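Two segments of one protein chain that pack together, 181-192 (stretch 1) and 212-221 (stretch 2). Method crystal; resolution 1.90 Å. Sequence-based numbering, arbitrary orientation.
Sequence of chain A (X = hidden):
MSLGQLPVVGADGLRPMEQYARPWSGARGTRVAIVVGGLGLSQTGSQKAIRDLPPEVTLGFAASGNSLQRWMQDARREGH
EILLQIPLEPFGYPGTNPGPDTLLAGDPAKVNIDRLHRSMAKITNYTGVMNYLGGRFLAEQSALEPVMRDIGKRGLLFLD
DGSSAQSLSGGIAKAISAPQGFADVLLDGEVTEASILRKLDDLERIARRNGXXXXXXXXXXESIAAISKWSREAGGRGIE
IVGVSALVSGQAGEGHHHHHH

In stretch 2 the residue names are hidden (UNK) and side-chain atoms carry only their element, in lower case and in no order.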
ATOM      1  N   GLY A 181      -0.706  -6.920   6.930  1.00 16.63           N
ATOM      2  CA  GLY A 181      -0.294  -7.925   5.960  1.00 22.67           C
ATOM      3  C   GLY A 181       1.069  -7.567   5.392  1.00 20.87           C
ATOM      4  O   GLY A 181       1.436  -6.394   5.319  1.00 15.82           O
ATOM      5  N   PHE A 182       1.818  -8.591   5.004  1.00 17.02           N
ATOM      6  CA  PHE A 182       3.106  -8.430   4.329  1.00 16.97           C
ATOM      7  C   PHE A 182       2.867  -8.704   2.856  1.00 20.64           C
ATOM      8  O   PHE A 182       2.105  -9.627   2.515  1.00 16.84           O
ATOM      9  CB  PHE A 182       4.118  -9.461   4.848  1.00 20.84           C
ATOM     10  CG  PHE A 182       4.755  -9.112   6.169  1.00 24.92           C
ATOM     11  CD1 PHE A 182       5.708  -8.099   6.255  1.00 23.94           C
ATOM     12  CD2 PHE A 182       4.448  -9.841   7.316  1.00 26.85           C
ATOM     13  CE1 PHE A 182       6.311  -7.791   7.470  1.00 26.63           C
ATOM     14  CE2 PHE A 182       5.054  -9.532   8.548  1.00 23.45           C
ATOM     15  CZ  PHE A 182       5.982  -8.513   8.617  1.00 27.22           C
ATOM     16  N   ALA A 183       3.492  -7.909   1.984  1.00 14.48           N
ATOM     17  CA  ALA A 183       3.526  -8.244   0.576  1.00 12.44           C
ATOM     18  C   ALA A 183       4.336  -9.512   0.432  1.00 14.07           C
ATOM     19  O   ALA A 183       5.361  -9.683   1.103  1.00 15.66           O
ATOM     20  CB  ALA A 183       4.160  -7.128  -0.248  1.00 10.39           C
ATOM     21  N   ASP A 184       3.850 -10.400  -0.429  1.00 14.35           N
ATOM     22  CA  ASP A 184       4.521 -11.661  -0.738  1.00 17.33           C
ATOM     23  C   ASP A 184       5.626 -11.498  -1.779  1.00 19.80           C
ATOM     24  O   ASP A 184       6.646 -12.189  -1.722  1.00 18.87           O
ATOM     25  CB  ASP A 184       3.501 -12.675  -1.257  1.00 19.44           C
ATOM     26  CG  ASP A 184       2.445 -13.037  -0.221  1.00 27.33           C
ATOM     27  OD1 ASP A 184       2.684 -13.973   0.572  1.00 28.85           O
ATOM     28  OD2 ASP A 184       1.367 -12.394  -0.210  1.00 21.77           O
ATOM     29  N   VAL A 185       5.417 -10.612  -2.756  1.00 13.46           N
ATOM     30  CA  VAL A 185       6.350 -10.468  -3.878  1.00 16.95           C
ATOM     31  C   VAL A 185       6.555  -8.991  -4.221  1.00 18.02           C
ATOM     32  O   VAL A 185       5.581  -8.251  -4.342  1.00 13.45           O
ATOM     33  CB  VAL A 185       5.818 -11.206  -5.160  1.00 15.92           C
ATOM     34  CG1 VAL A 185       6.851 -11.187  -6.295  1.00 22.37           C
ATOM     35  CG2 VAL A 185       5.408 -12.635  -4.848  1.00 17.92           C
ATOM     36  N   LEU A 186       7.817  -8.571  -4.350  1.00 17.34           N
ATOM     37  CA  LEU A 186       8.157  -7.312  -5.004  1.00 16.74           C
ATOM     38  C   LEU A 186       8.290  -7.575  -6.508  1.00 21.65           C
ATOM     39  O   LEU A 186       9.177  -8.311  -6.952  1.00 19.51           O
ATOM     40  CB  LEU A 186       9.438  -6.703  -4.433  1.00 16.53           C
ATOM     41  CG  LEU A 186      10.087  -5.524  -5.186  1.00 21.66           C
ATOM     42  CD1 LEU A 186       9.220  -4.264  -5.181  1.00 21.69           C
ATOM     43  CD2 LEU A 186      11.480  -5.228  -4.627  1.00 21.50           C
ATOM     44  N   LEU A 187       7.400  -6.978  -7.290  1.00 14.92           N
ATOM     45  CA  LEU A 187       7.305  -7.317  -8.714  1.00 17.14           C
ATOM     46  C   LEU A 187       8.358  -6.656  -9.596  1.00 14.57           C
ATOM     47  O   LEU A 187       8.732  -7.213 -10.625  1.00 14.38           O
ATOM     48  CB  LEU A 187       5.905  -7.017  -9.259  1.00 16.96           C
ATOM     49  CG  LEU A 187       4.715  -7.669  -8.550  1.00 16.33           C
ATOM     50  CD1 LEU A 187       3.425  -7.006  -9.021  1.00 14.46           C
ATOM     51  CD2 LEU A 187       4.659  -9.187  -8.767  1.00 14.26           C
ATOM     52  N   ASP A 188       8.837  -5.481  -9.192  1.00 17.12           N
ATOM     53  CA  ASP A 188       9.751  -4.705 -10.030  1.00 21.58           C
ATOM     54  C   ASP A 188      11.042  -4.219  -9.343  1.00 19.28           C
ATOM     55  O   ASP A 188      11.433  -3.063  -9.509  1.00 23.08           O
ATOM     56  CB  ASP A 188       8.999  -3.525 -10.660  1.00 17.07           C
ATOM     57  CG  ASP A 188       8.385  -2.590  -9.612  1.00 24.01           C
ATOM     58  OD1 ASP A 188       8.579  -2.814  -8.395  1.00 28.05           O
ATOM     59  OD2 ASP A 188       7.718  -1.617 -10.004  1.00 23.26           O
ATOM     60  N   GLY A 189      11.686  -5.093  -8.573  1.00 16.61           N
ATOM     61  CA  GLY A 189      13.036  -4.835  -8.076  1.00 24.94           C
ATOM     62  C   GLY A 189      14.021  -4.669  -9.222  1.00 29.21           C
ATOM     63  O   GLY A 189      14.956  -3.882  -9.134  1.00 31.07           O
ATOM     64  N   GLU A 190      13.815  -5.427 -10.296  1.00 29.42           N
ATOM     65  CA  GLU A 190      14.455  -5.116 -11.568  1.00 29.27           C
ATOM     66  C   GLU A 190      13.383  -4.659 -12.555  1.00 24.62           C
ATOM     67  O   GLU A 190      12.430  -5.392 -12.838  1.00 24.91           O
ATOM     68  CB  GLU A 190      15.238  -6.312 -12.110  1.00 31.53           C
ATOM     69  CG  GLU A 190      15.878  -6.045 -13.471  1.00 46.19           C
ATOM     70  CD  GLU A 190      16.936  -7.064 -13.840  1.00 60.95           C
ATOM     71  OE1 GLU A 190      16.708  -8.275 -13.630  1.00 65.65           O
ATOM     72  OE2 GLU A 190      17.999  -6.646 -14.349  1.00 69.96           O
ATOM     73  N   VAL A 191      13.548  -3.444 -13.071  1.00 25.12           N
ATOM     74  CA  VAL A 191      12.549  -2.820 -13.936  1.00 24.78           C
ATOM     75  C   VAL A 191      12.766  -3.181 -15.413  1.00 27.88           C
ATOM     76  O   VAL A 191      13.156  -2.337 -16.229  1.00 27.11           O
ATOM     77  CB  VAL A 191      12.490  -1.275 -13.727  1.00 24.82           C
ATOM     78  CG1 VAL A 191      11.165  -0.700 -14.242  1.00 19.76           C
ATOM     79  CG2 VAL A 191      12.662  -0.926 -12.252  1.00 22.92           C
ATOM     80  N   THR A 192      12.517  -4.447 -15.740  1.00 29.44           N
ATOM     81  CA  THR A 192      12.482  -4.917 -17.125  1.00 32.05           C
ATOM     82  C   THR A 192      11.265  -5.821 -17.332  1.00 32.12           C
ATOM     83  O   THR A 192      10.810  -6.479 -16.393  1.00 26.05           O
ATOM     84  CB  THR A 192      13.767  -5.698 -17.533  1.00 33.90           C
ATOM     85  OG1 THR A 192      13.966  -6.810 -16.653  1.00 38.59           O
ATOM     86  CG2 THR A 192      15.009  -4.803 -17.518  1.00 35.22           C
ATOM     87  N   UNK A 212      -4.186 -16.998  -1.353  1.00 13.22           N
ATOM     88  CA  UNK A 212      -4.076 -15.557  -1.623  1.00 15.84           C
ATOM     89  C   UNK A 212      -2.625 -15.079  -1.569  1.00 15.70           C
ATOM     90  O   UNK A 212      -1.784 -15.704  -0.912  1.00 12.56           O
ATOM     91  o   UNK A 212      -6.657 -14.450   1.864  1.00 45.78           O
ATOM     92  c   UNK A 212      -5.462 -14.158   1.807  1.00 25.32           C
ATOM     93  c   UNK A 212      -4.937 -14.743  -0.638  1.00 16.48           C
ATOM     94  n   UNK A 212      -4.910 -13.234   2.595  1.00 32.60           N
ATOM     95  c   UNK A 212      -4.527 -14.874   0.839  1.00 16.90           C
ATOM     96  N   UNK A 213      -2.348 -13.978  -2.267  1.00 14.28           N
ATOM     97  CA  UNK A 213      -1.057 -13.294  -2.187  1.00 10.34           C
ATOM     98  C   UNK A 213      -1.135 -11.832  -2.623  1.00 12.66           C
ATOM     99  O   UNK A 213      -2.030 -11.442  -3.372  1.00  8.89           O
ATOM    100  c   UNK A 213       0.002 -14.023  -3.015  1.00 11.03           C
ATOM    101  N   UNK A 214      -0.164 -11.042  -2.160  1.00  9.58           N
ATOM    102  CA  UNK A 214      -0.069  -9.608  -2.443  1.00  9.99           C
ATOM    103  C   UNK A 214       1.262  -9.320  -3.128  1.00 13.96           C
ATOM    104  O   UNK A 214       2.317  -9.718  -2.630  1.00 13.36           O
ATOM    105  c   UNK A 214      -1.543  -8.433   1.012  1.00 11.65           C
ATOM    106  c   UNK A 214       0.079  -7.257  -1.472  1.00  8.60           C
ATOM    107  c   UNK A 214      -0.160  -8.754  -1.152  1.00  5.25           C
ATOM    108  c   UNK A 214      -1.507  -8.956  -0.435  1.00  7.13           C
ATOM    109  N   UNK A 215       1.203  -8.658  -4.285  1.00 10.79           N
ATOM    110  CA  UNK A 215       2.387  -8.153  -4.966  1.00 11.48           C
ATOM    111  C   UNK A 215       2.433  -6.641  -4.891  1.00 14.35           C
ATOM    112  O   UNK A 215       1.390  -5.986  -4.854  1.00 12.52           O
ATOM    113  N   UNK A 216       3.638  -6.082  -4.827  1.00 11.87           N
ATOM    114  CA  UNK A 216       3.799  -4.629  -4.813  1.00 15.53           C
ATOM    115  C   UNK A 216       4.717  -4.187  -5.962  1.00 14.37           C
ATOM    116  O   UNK A 216       5.620  -4.921  -6.364  1.00 16.57           O
ATOM    117  c   UNK A 216       4.312  -4.082  -3.449  1.00 19.77           C
ATOM    118  c   UNK A 216       5.598  -4.773  -3.011  1.00 14.08           C
ATOM    119  c   UNK A 216       3.250  -4.219  -2.369  1.00 21.43           C
ATOM    120  N   UNK A 217       4.428  -3.014  -6.510  1.00 12.97           N
ATOM    121  CA  UNK A 217       5.243  -2.393  -7.547  1.00 12.03           C
ATOM    122  C   UNK A 217       5.148  -0.869  -7.424  1.00 13.69           C
ATOM    123  O   UNK A 217       4.323  -0.351  -6.662  1.00 12.57           O
ATOM    124  c   UNK A 217       4.782  -2.843  -8.911  1.00 12.23           C
ATOM    125  N   UNK A 218       6.026  -0.168  -8.138  1.00 15.64           N
ATOM    126  CA  UNK A 218       5.986   1.287  -8.258  1.00 11.79           C
ATOM    127  C   UNK A 218       5.452   1.618  -9.630  1.00 17.11           C
ATOM    128  O   UNK A 218       5.399   0.738 -10.495  1.00 18.78           O
ATOM    129  o   UNK A 218       7.831   1.698  -6.766  1.00 21.87           O
ATOM    130  c   UNK A 218       7.388   1.874  -8.091  1.00 21.78           C
ATOM    131  N   UNK A 219       5.055   2.876  -9.840  1.00 17.43           N
ATOM    132  CA  UNK A 219       4.472   3.313 -11.115  1.00 20.48           C
ATOM    133  C   UNK A 219       5.517   3.644 -12.197  1.00 20.42           C
ATOM    134  O   UNK A 219       5.503   4.729 -12.779  1.00 23.41           O
ATOM    135  c   UNK A 219       3.513   4.496 -10.894  1.00 19.39           C
ATOM    136  N   UNK A 220       6.417   2.698 -12.453  1.00 20.06           N
ATOM    137  CA  UNK A 220       7.343   2.773 -13.582  1.00 23.33           C
ATOM    138  C   UNK A 220       6.564   2.349 -14.814  1.00 20.98           C
ATOM    139  O   UNK A 220       5.621   1.558 -14.697  1.00 21.52           O
ATOM    140  c   UNK A 220       8.522   1.813 -13.381  1.00 22.92           C
ATOM    141  c   UNK A 220      10.497   1.717 -10.141  1.00 30.39           C
ATOM    142  c   UNK A 220      11.233   2.902 -10.219  1.00 36.14           C
ATOM    143  c   UNK A 220       9.628   1.376 -11.163  1.00 25.33           C
ATOM    144  c   UNK A 220      11.086   3.740 -11.329  1.00 34.49           C
ATOM    145  c   UNK A 220      10.207   3.384 -12.352  1.00 33.08           C
ATOM    146  c   UNK A 220       9.459   2.206 -12.272  1.00 28.92           C
ATOM    147  N   UNK A 221       6.943   2.879 -15.982  1.00 21.76           N
ATOM    148  CA  UNK A 221       6.284   2.561 -17.260  1.00 23.56           C
ATOM    149  C   UNK A 221       6.213   1.060 -17.571  1.00 22.43           C
ATOM    150  O   UNK A 221       5.176   0.568 -18.015  1.00 16.58           O
ATOM    151  c   UNK A 221       6.982   3.279 -18.422  1.00 27.58           C
ATOM    152  o   UNK A 221       6.869   5.328 -19.633  1.00 42.71           O
ATOM    153  c   UNK A 221       6.499   4.711 -18.611  1.00 36.38           C
ATOM    154  o   UNK A 221       5.759   5.224 -17.743  1.00 48.81           O
TER
HETATM  155  O   HOH W   1       0.365 -15.655   0.610  1.00 22.94           O
HETATM  156  O   HOH W   2       8.777  -1.056  -6.614  1.00 26.61           O

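Position 212 carries three side-chain carbons in a row, the third bearing one oxygen and one nitrogen: an amide at the end of a two-carbon spacer, clear of stretch 1, hence Gln-212. Its nitrogen is hydrogen-bonded elsewhere in the structure, a use for the amide away from this contact. Water 1 donates to Gln-212 O (2.6 Å) and to Asp-184 OD1 (2.9 Å).

Position 213 has a single carbon, CB, 3.5 Å from Asp-184 OD2: Ala-213, whose small methyl fits beside the carboxylate.

At 214 four carbons fork at the first, one arm being two carbons long; the short arm lies 4.3 Å from Ala-183 CB and the end of the long one 4.1 Å from Phe-182 O. This is Ile-214, a buried apolar chain suited to a place beside Ala-183. Its backbone makes three hydrogen bonds: Ile-214 N donates to Asp-184 OD2 (2.8 Å), while Ile-214 O accepts from Asp-184 N (2.8 Å) and Val-185 N (3.2 Å).

Position 215 shows no side-chain atoms, and its CA makes a CA-H...O contact with Val-185 O at 3.3 Å: Gly-215. A CB would sit only 3.2 Å from Leu-187 CD1, a tight fit; its absence leaves room for that leucine.

Position 216 has one carbon carrying two more; one of the two lies 3.7 Å from Ala-183 CB, the other 4.3 Å from Leu-186 CD1. This is Val-216, a compact branch on the sheet face it shares with Leu-186.

Position 217, a single carbon, CB, 3.4 Å from Asp-188 OD2 and 4.3 Å from Leu-187 CB, is Ala-217, small enough for both.

Position 218 has a carbon, 4.0 Å from Asp-188 OD2, then an oxygen: Ser-218. Its hydroxyl suits the place because OG hydrogen-bonds water 2 (2.9 Å), which donates to Asp-188 OD1 (2.5 Å).

Position 219, a lone carbon directed away from stretch 1, is Ala-219; nothing there constrains the choice.

Position 220 has one carbon, 3.7 Å from Val-191 CG1, and a six-carbon ring without oxygen: Phe-220. Its flat ring offers a face to Val-191 CG2, 4.3 Å from the centroid, and Asp-188 OD2 is near the edge, 3.7 Å from Phe-220 CD2.

Position 221, two carbons with two oxygens on the second, is Asp-221, its carboxylate leading away, unconstrained by stretch 1.

The contact is a short parallel pairing. Val-216 N donates to Val-185 O (3.0 Å) and Val-216 O accepts from Leu-187 N (2.9 Å). Two aspartates extend it: Asp-184, and Asp-188, whose OD2 receives Ser-218 N (2.9 Å). Specific apolar contacts add to this.

Stretch 2, residues 212-221: QAIGVASAFD
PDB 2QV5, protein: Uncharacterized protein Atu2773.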